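Local coordinates for putative p22 protein (Leishmania major, PDB 1YQF) that is of unknown function but belongs to the MAM33 family of mitochondrial acidic matrix proteins, is homologous to human p32, and probably assembles as a ring-shaped trimer, at the interface of chains A and B. Coordinates in Å, arbitrary orientation; residue numbers count along the deposited sequence, not the author numbering. Chains: chain A/B, hypothetical protein Lmaj011689.

The interface of chains A and B. Residues chain A 191, 194-195, 198; chain B 122, 148-149, 154, 158, 162.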
loop_
_atom_site.group_PDB
_atom_site.type_symbol
_atom_site.label_atom_id
_atom_site.label_comp_id
_atom_site.label_asym_id
_atom_site.label_seq_id
_atom_site.Cartn_x
_atom_site.Cartn_y
_atom_site.Cartn_z
ATOM N N TYR A 191 9.136 22.663 5.773
ATOM C CA TYR A 191 8.944 22.841 7.210
ATOM C C TYR A 191 8.624 24.304 7.501
ATOM O O TYR A 191 7.715 24.603 8.267
ATOM C CB TYR A 191 10.192 22.392 7.987
ATOM C CG TYR A 191 10.146 22.681 9.472
ATOM C CD1 TYR A 191 9.038 22.338 10.234
ATOM C CD2 TYR A 191 11.210 23.314 10.110
ATOM C CE1 TYR A 191 8.990 22.604 11.595
ATOM C CE2 TYR A 191 11.171 23.590 11.467
ATOM C CZ TYR A 191 10.058 23.230 12.209
ATOM O OH TYR A 191 10.010 23.499 13.561
ATOM N N TRP A 194 5.233 25.035 6.455
ATOM C CA TRP A 194 4.387 24.327 7.409
ATOM C C TRP A 194 4.191 25.148 8.689
ATOM O O TRP A 194 3.099 25.183 9.249
ATOM C CB TRP A 194 5.024 22.967 7.712
ATOM C CG TRP A 194 4.272 22.052 8.623
ATOM C CD1 TRP A 194 3.345 21.117 8.262
ATOM C CD2 TRP A 194 4.427 21.932 10.042
ATOM N NE1 TRP A 194 2.897 20.439 9.371
ATOM C CE2 TRP A 194 3.545 20.921 10.478
ATOM C CE3 TRP A 194 5.215 22.587 10.997
ATOM C CZ2 TRP A 194 3.431 20.550 11.818
ATOM C CZ3 TRP A 194 5.102 22.214 12.332
ATOM C CH2 TRP A 194 4.213 21.207 12.728
ATOM N N LEU A 195 5.247 25.818 9.140
ATOM C CA LEU A 195 5.177 26.641 10.346
ATOM C C LEU A 195 4.262 27.842 10.136
ATOM O O LEU A 195 3.433 28.152 10.985
ATOM C CB LEU A 195 6.568 27.126 10.745
ATOM C CG LEU A 195 7.526 26.083 11.313
ATOM C CD1 LEU A 195 8.916 26.675 11.439
ATOM C CD2 LEU A 195 7.042 25.585 12.661
ATOM N N MET A 198 0.572 26.612 9.997
ATOM C CA MET A 198 0.045 26.281 11.315
ATOM C C MET A 198 -0.187 27.557 12.116
ATOM O O MET A 198 -1.125 27.638 12.906
ATOM C CB MET A 198 0.999 25.369 12.081
ATOM C CG MET A 198 0.499 25.046 13.479
ATOM S SD MET A 198 1.568 23.945 14.356
ATOM C CE MET A 198 0.909 22.376 13.830
ATOM N N ILE B 122 1.449 15.518 11.600
ATOM C CA ILE B 122 0.625 16.710 11.399
ATOM C C ILE B 122 0.882 17.266 10.010
ATOM O O ILE B 122 2.035 17.513 9.643
ATOM C CB ILE B 122 0.946 17.796 12.438
ATOM C CG1 ILE B 122 0.648 17.300 13.848
ATOM C CG2 ILE B 122 0.138 19.070 12.157
ATOM C CD1 ILE B 122 1.073 18.267 14.915
ATOM N N GLY B 148 4.470 16.541 6.271
ATOM C CA GLY B 148 4.783 17.207 7.525
ATOM C C GLY B 148 6.124 16.784 8.092
ATOM O O GLY B 148 6.683 15.765 7.685
ATOM N N PRO B 149 6.638 17.542 9.059
ATOM C CA PRO B 149 7.937 17.224 9.655
ATOM C C PRO B 149 7.788 16.005 10.549
ATOM O O PRO B 149 6.669 15.525 10.727
ATOM C CB PRO B 149 8.247 18.472 10.483
ATOM C CG PRO B 149 6.903 18.962 10.897
ATOM C CD PRO B 149 6.009 18.705 9.713
ATOM N N LEU B 154 10.401 17.809 16.599
ATOM C CA LEU B 154 9.879 19.158 16.832
ATOM C C LEU B 154 10.292 19.735 18.191
ATOM O O LEU B 154 10.429 19.008 19.177
ATOM C CB LEU B 154 8.346 19.173 16.711
ATOM C CG LEU B 154 7.723 19.686 15.407
ATOM C CD1 LEU B 154 8.447 19.188 14.164
ATOM C CD2 LEU B 154 6.251 19.291 15.352
ATOM N N LEU B 158 6.689 23.857 21.176
ATOM C CA LEU B 158 5.679 23.836 20.118
ATOM C C LEU B 158 4.847 22.559 20.178
ATOM O O LEU B 158 3.647 22.592 19.916
ATOM C CB LEU B 158 6.331 23.965 18.737
ATOM C CG LEU B 158 5.407 23.889 17.511
ATOM C CD1 LEU B 158 4.447 25.066 17.464
ATOM C CD2 LEU B 158 6.223 23.823 16.229
ATOM N N VAL B 162 0.692 22.259 20.645
ATOM C CA VAL B 162 -0.186 21.564 19.704
ATOM C C VAL B 162 -1.061 20.549 20.433
ATOM O O VAL B 162 -2.233 20.390 20.100
ATOM C CB VAL B 162 0.600 20.851 18.588
ATOM C CG1 VAL B 162 -0.293 19.872 17.831
ATOM C CG2 VAL B 162 1.179 21.865 17.621
#
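A:Trp194, on the C-terminal helix 173-202, presents one face of its indole to B:Pro149 and its edge to B:Ile122 of the neighbouring subunit, in what is probably the trimer interface typical of the p32/MAM33 family. The indole leaves the helix with CG anti to the backbone N (chi1 -177°), which carries the ring system away from the helix and into chain B. B:Pro149 lies over one face in a CH-pi contact: its CD sits 3.5 Å from the centroid of the five-membered ring of A:Trp194, and its CG 3.7 Å from that of the six-membered ring. The indole nitrogen NE1 of A:Trp194 donates a hydrogen bond of 3.1 Å to the backbone O of B:Ile122, in strand 117-125. The bond is bent, with 140° at the hydrogen; the donor stands above the carbonyl plane, and the oxygen is tilted from the indole plane. Together the proline and this bond should limit rotation of the indole. Further along the benzo edge, CZ2 of A:Trp194 meets the CG2 methyl of B:Ile122 at 3.6 Å, while CH2 reaches tip to tip toward CD2 of B:Leu154. One turn back on the helix, CD1 of A:Tyr191 touches CB of B:Pro149 at 4.0 Å, the two side chains crossing at about a right angle. A:Met198, one turn on, bends at chi3 (-88°) to set its terminal methyl CE between CG2 of B:Ile122 and CG2 of B:Val162, 3.8 Å from each.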